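Local coordinates for protein Vlm2 (Streptomyces tsusimaensis, PDB 6ECB) that serves as the thioesterase domain of a nonribosomal peptide synthetase that makes the depsipeptide valinomycin, and probably releases the finished chain from it, at residues D37-V51 with L61-L75. Numbering follows the deposited sequence.
Sequences DGPGIVFAPPAGGTV and LKGFGEIHGVEAPGL
His-68 is gripped through both its backbone groups by the neighbouring strand. His-68 N donates to Ile-41 O at 2.8 Å, and His-68 O accepts from Phe-43 N. Val-70 N then reaches Phe-43 O, and Ile-41 N reaches Glu-66 O. This ladder pairs parallel strands 40-44 and 67-71, joined through helix 55-60 as a beta-alpha-beta unit of the alpha/beta-hydrolase fold. Strand 105-110 borders 40-44 on its other edge.

The pairing extends past both strands. Gly-65 N bonds to Pro-39 O at 2.8 Å, standing above the carbonyl plane. One water bridges Gly-38 O and Glu-66 N. Another donates to Phe-43 O and Val-70 O where the chains separate. Beyond it, Ala-72 N donates to Gly-49 O at 2.9 Å. A CB on Gly-49 would run into the Ala-72 methyl.

Glu-71 bends at chi2 (104°), and Glu-71 OE1 accepts from Val-51 N at 3.1 Å, nearly along the C-O axis. Its OE2 bonds to Tyr-208 OH, so both carboxylate oxygens are held. Tyr-208 OH also meets Thr-50 OG1.

Packing fills in around the ladder. Val-42 CG1 touches Val-70 CG2. The Phe-43 ring carries Ile-41 CG2 over the centre of one face, while Ile-67 CG2 sits at its edge. Phe-43 also stacks on Tyr-54 and touches the probable nucleophile elbow. Just ahead of the strands, Pro-39 CG lies 3.9 Å from Phe-64 CD2. A serine in place of Phe-64 would probably leave Ile-41 and Pro-39 without their aromatic partner and open a gap beside them. Ile-41 CG1 lies beside the backbone N (chi1 -50°), which carries Ile-41 CD1 over the Phe-64 face in a CH-pi contact, 3.8 Å from the ring centroid.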
loop_
_atom_site.group_PDB
_atom_site.type_symbol
_atom_site.label_atom_id
_atom_site.label_comp_id
_atom_site.label_asym_id
_atom_site.label_seq_id
_atom_site.Cartn_x
_atom_site.Cartn_y
_atom_site.Cartn_z
ATOM N N ASP A 37 -4.232 -17.094 13.955
ATOM C CA ASP A 37 -3.019 -17.890 13.843
ATOM C C ASP A 37 -2.332 -17.610 12.511
ATOM O O ASP A 37 -2.989 -17.374 11.494
ATOM C CB ASP A 37 -3.324 -19.384 13.959
ATOM C CG ASP A 37 -3.591 -19.817 15.388
ATOM O OD1 ASP A 37 -3.137 -19.127 16.329
ATOM O OD2 ASP A 37 -4.253 -20.857 15.566
ATOM N N GLY A 38 -1.005 -17.668 12.520
ATOM C CA GLY A 38 -0.234 -17.506 11.308
ATOM C C GLY A 38 0.688 -16.305 11.395
ATOM O O GLY A 38 0.657 -15.542 12.368
ATOM N N PRO A 39 1.505 -16.113 10.367
ATOM C CA PRO A 39 2.433 -14.977 10.355
ATOM C C PRO A 39 1.701 -13.656 10.243
ATOM O O PRO A 39 0.540 -13.579 9.841
ATOM C CB PRO A 39 3.278 -15.215 9.117
ATOM C CG PRO A 39 2.458 -16.091 8.269
ATOM C CD PRO A 39 1.613 -16.920 9.142
ATOM N N GLY A 40 2.414 -12.622 10.571
ATOM C CA GLY A 40 1.898 -11.272 10.455
ATOM C C GLY A 40 2.278 -10.613 9.161
ATOM O O GLY A 40 3.133 -11.085 8.411
ATOM N N ILE A 41 1.617 -9.482 8.880
ATOM C CA ILE A 41 2.017 -8.603 7.789
ATOM C C ILE A 41 1.867 -7.170 8.264
ATOM O O ILE A 41 0.842 -6.811 8.871
ATOM C CB ILE A 41 1.179 -8.739 6.491
ATOM C CG1 ILE A 41 1.045 -10.176 6.030
ATOM C CG2 ILE A 41 1.812 -7.854 5.400
ATOM C CD1 ILE A 41 -0.053 -10.312 4.913
ATOM N N VAL A 42 2.873 -6.356 7.955
ATOM C CA VAL A 42 2.805 -4.904 8.092
ATOM C C VAL A 42 2.851 -4.329 6.688
ATOM O O VAL A 42 3.863 -4.469 5.978
ATOM C CB VAL A 42 3.959 -4.331 8.928
ATOM C CG1 VAL A 42 3.821 -2.823 8.991
ATOM C CG2 VAL A 42 3.978 -4.939 10.334
ATOM N N PHE A 43 1.770 -3.657 6.302
ATOM C CA PHE A 43 1.681 -2.990 5.013
ATOM C C PHE A 43 2.110 -1.532 5.097
ATOM O O PHE A 43 1.632 -0.787 5.945
ATOM C CB PHE A 43 0.253 -3.049 4.484
ATOM C CG PHE A 43 -0.171 -4.418 3.993
ATOM C CD1 PHE A 43 0.338 -4.916 2.814
ATOM C CD2 PHE A 43 -1.082 -5.176 4.702
ATOM C CE1 PHE A 43 -0.056 -6.164 2.347
ATOM C CE2 PHE A 43 -1.487 -6.414 4.233
ATOM C CZ PHE A 43 -0.982 -6.887 3.051
ATOM N N ALA A 44 2.942 -1.124 4.172
ATOM C CA ALA A 44 3.342 0.254 3.967
ATOM C C ALA A 44 2.363 0.927 3.015
ATOM O O ALA A 44 1.906 0.304 2.048
ATOM C CB ALA A 44 4.758 0.335 3.400
ATOM N N PRO A 45 2.032 2.196 3.238
ATOM C CA PRO A 45 0.967 2.825 2.457
ATOM C C PRO A 45 1.438 3.294 1.090
ATOM O O PRO A 45 2.583 3.732 0.925
ATOM C CB PRO A 45 0.562 4.027 3.332
ATOM C CG PRO A 45 1.830 4.419 4.010
ATOM C CD PRO A 45 2.535 3.090 4.304
ATOM N N PRO A 46 0.536 3.309 0.099
ATOM C CA PRO A 46 0.845 3.904 -1.196
ATOM C C PRO A 46 0.750 5.424 -1.119
ATOM O O PRO A 46 0.582 5.976 -0.024
ATOM C CB PRO A 46 -0.237 3.327 -2.102
ATOM C CG PRO A 46 -1.396 3.307 -1.225
ATOM C CD PRO A 46 -0.878 2.881 0.146
ATOM N N ALA A 47 0.801 6.084 -2.268
ATOM C CA ALA A 47 0.752 7.549 -2.273
ATOM C C ALA A 47 -0.501 8.014 -1.564
ATOM O O ALA A 47 -1.612 7.534 -1.840
ATOM C CB ALA A 47 0.785 8.085 -3.695
ATOM N N GLY A 48 -0.333 8.970 -0.649
ATOM C CA GLY A 48 -1.423 9.470 0.175
ATOM C C GLY A 48 -1.365 8.986 1.612
ATOM O O GLY A 48 -2.013 9.593 2.496
ATOM N N GLY A 49 -0.622 7.909 1.872
ATOM C CA GLY A 49 -0.259 7.550 3.223
ATOM C C GLY A 49 -1.286 6.778 4.014
ATOM O O GLY A 49 -1.070 6.572 5.207
ATOM N N THR A 50 -2.393 6.379 3.400
ATOM C CA THR A 50 -3.465 5.694 4.105
ATOM C C THR A 50 -3.312 4.185 3.987
ATOM O O THR A 50 -2.764 3.682 3.003
ATOM C CB THR A 50 -4.830 6.116 3.558
ATOM O OG1 THR A 50 -5.873 5.527 4.330
ATOM C CG2 THR A 50 -5.014 5.694 2.113
ATOM N N VAL A 51 -3.848 3.491 5.004
ATOM C CA VAL A 51 -3.971 2.029 5.034
ATOM C C VAL A 51 -5.290 1.549 4.437
ATOM O O VAL A 51 -5.492 0.334 4.268
ATOM C CB VAL A 51 -3.884 1.505 6.490
ATOM C CG1 VAL A 51 -2.686 2.055 7.216
ATOM C CG2 VAL A 51 -5.145 1.853 7.266
ATOM N N LEU A 61 -7.997 -12.382 4.057
ATOM C CA LEU A 61 -6.919 -13.296 4.410
ATOM C C LEU A 61 -7.336 -14.217 5.536
ATOM O O LEU A 61 -7.934 -13.792 6.529
ATOM C CB LEU A 61 -5.681 -12.501 4.832
ATOM C CG LEU A 61 -5.027 -11.717 3.714
ATOM C CD1 LEU A 61 -4.008 -10.707 4.308
ATOM C CD2 LEU A 61 -4.339 -12.611 2.695
ATOM N N LYS A 62 -7.014 -15.493 5.374
ATOM C CA LYS A 62 -7.312 -16.497 6.375
ATOM C C LYS A 62 -6.074 -17.128 6.983
ATOM O O LYS A 62 -6.190 -17.803 8.012
ATOM C CB LYS A 62 -8.182 -17.601 5.762
ATOM C CG LYS A 62 -9.536 -17.074 5.306
ATOM C CD LYS A 62 -10.518 -18.188 4.930
ATOM C CE LYS A 62 -11.186 -17.929 3.581
ATOM N NZ LYS A 62 -10.224 -18.055 2.431
ATOM N N GLY A 63 -4.911 -16.939 6.382
ATOM C CA GLY A 63 -3.724 -17.658 6.799
ATOM C C GLY A 63 -2.746 -16.828 7.602
ATOM O O GLY A 63 -1.588 -17.234 7.778
ATOM N N PHE A 64 -3.188 -15.671 8.098
ATOM C CA PHE A 64 -2.296 -14.745 8.776
ATOM C C PHE A 64 -2.846 -14.410 10.151
ATOM O O PHE A 64 -4.053 -14.507 10.409
ATOM C CB PHE A 64 -2.091 -13.474 7.941
ATOM C CG PHE A 64 -1.361 -13.730 6.670
ATOM C CD1 PHE A 64 -2.025 -14.210 5.552
ATOM C CD2 PHE A 64 -0.003 -13.536 6.597
ATOM C CE1 PHE A 64 -1.334 -14.480 4.374
ATOM C CE2 PHE A 64 0.692 -13.795 5.433
ATOM C CZ PHE A 64 0.037 -14.256 4.317
ATOM N N GLY A 65 -1.941 -14.037 11.042
ATOM C CA GLY A 65 -2.318 -13.661 12.381
ATOM C C GLY A 65 -2.649 -12.182 12.450
ATOM O O GLY A 65 -3.788 -11.767 12.211
ATOM N N GLU A 66 -1.657 -11.373 12.788
ATOM C CA GLU A 66 -1.859 -9.940 12.961
ATOM C C GLU A 66 -1.515 -9.226 11.667
ATOM O O GLU A 66 -0.384 -9.333 11.182
ATOM C CB GLU A 66 -0.966 -9.419 14.078
ATOM C CG GLU A 66 -1.269 -10.034 15.427
ATOM C CD GLU A 66 -0.473 -9.385 16.538
ATOM O OE1 GLU A 66 0.395 -8.531 16.241
ATOM O OE2 GLU A 66 -0.720 -9.730 17.704
ATOM N N ILE A 67 -2.468 -8.473 11.138
ATOM C CA ILE A 67 -2.248 -7.649 9.958
ATOM C C ILE A 67 -2.336 -6.196 10.381
ATOM O O ILE A 67 -3.366 -5.760 10.907
ATOM C CB ILE A 67 -3.265 -7.947 8.857
ATOM C CG1 ILE A 67 -3.182 -9.422 8.470
ATOM C CG2 ILE A 67 -2.974 -7.092 7.649
ATOM C CD1 ILE A 67 -4.368 -9.886 7.723
ATOM N N HIS A 68 -1.267 -5.454 10.135
ATOM C CA HIS A 68 -1.198 -4.036 10.426
ATOM C C HIS A 68 -0.936 -3.268 9.145
ATOM O O HIS A 68 -0.366 -3.795 8.188
ATOM C CB HIS A 68 -0.070 -3.691 11.390
ATOM C CG HIS A 68 -0.262 -4.238 12.763
ATOM N ND1 HIS A 68 0.277 -5.439 13.173
ATOM C CD2 HIS A 68 -0.921 -3.731 13.828
ATOM C CE1 HIS A 68 -0.033 -5.637 14.443
ATOM N NE2 HIS A 68 -0.769 -4.622 14.859
ATOM N N GLY A 69 -1.315 -1.994 9.151
ATOM C CA GLY A 69 -0.797 -1.052 8.178
ATOM C C GLY A 69 -0.203 0.144 8.896
ATOM O O GLY A 69 -0.602 0.491 10.007
ATOM N N VAL A 70 0.768 0.770 8.248
ATOM C CA VAL A 70 1.336 2.008 8.757
ATOM C C VAL A 70 0.636 3.169 8.077
ATOM O O VAL A 70 0.616 3.263 6.850
ATOM C CB VAL A 70 2.843 2.081 8.523
ATOM C CG1 VAL A 70 3.365 3.393 9.065
ATOM C CG2 VAL A 70 3.525 0.920 9.203
ATOM N N GLU A 71 0.087 4.049 8.884
ATOM C CA GLU A 71 -0.535 5.276 8.432
ATOM C C GLU A 71 0.491 6.406 8.512
ATOM O O GLU A 71 1.178 6.556 9.526
ATOM C CB GLU A 71 -1.729 5.567 9.325
ATOM C CG GLU A 71 -2.532 6.697 8.915
ATOM C CD GLU A 71 -3.832 6.293 8.250
ATOM O OE1 GLU A 71 -3.932 5.262 7.532
ATOM O OE2 GLU A 71 -4.745 7.070 8.448
ATOM N N ALA A 72 0.575 7.198 7.458
ATOM C CA ALA A 72 1.536 8.297 7.441
ATOM C C ALA A 72 1.242 9.289 8.565
ATOM O O ALA A 72 0.092 9.475 8.969
ATOM C CB ALA A 72 1.487 9.023 6.099
ATOM N N PRO A 73 2.265 10.013 9.047
ATOM C CA PRO A 73 1.990 11.106 9.975
ATOM C C PRO A 73 1.152 12.178 9.302
ATOM O O PRO A 73 1.225 12.370 8.089
ATOM C CB PRO A 73 3.386 11.628 10.337
ATOM C CG PRO A 73 4.260 11.196 9.281
ATOM C CD PRO A 73 3.690 9.921 8.705
ATOM N N GLY A 74 0.341 12.857 10.112
ATOM C CA GLY A 74 -0.324 14.088 9.739
ATOM C C GLY A 74 -1.692 13.921 9.128
ATOM O O GLY A 74 -2.290 14.915 8.714
ATOM N N LEU A 75 -2.197 12.694 9.040
ATOM C CA LEU A 75 -3.540 12.454 8.527
ATOM C C LEU A 75 -4.624 12.586 9.598
ATOM O O LEU A 75 -5.797 12.720 9.238
ATOM C CB LEU A 75 -3.607 11.069 7.871
ATOM C CG LEU A 75 -2.742 10.831 6.621
ATOM C CD1 LEU A 75 -2.938 9.437 6.068
ATOM C CD2 LEU A 75 -2.983 11.842 5.505
HETATM O O HOH W 1 0.757 -12.920 13.607
HETATM O O HOH W 2 -0.707 1.210 5.103
#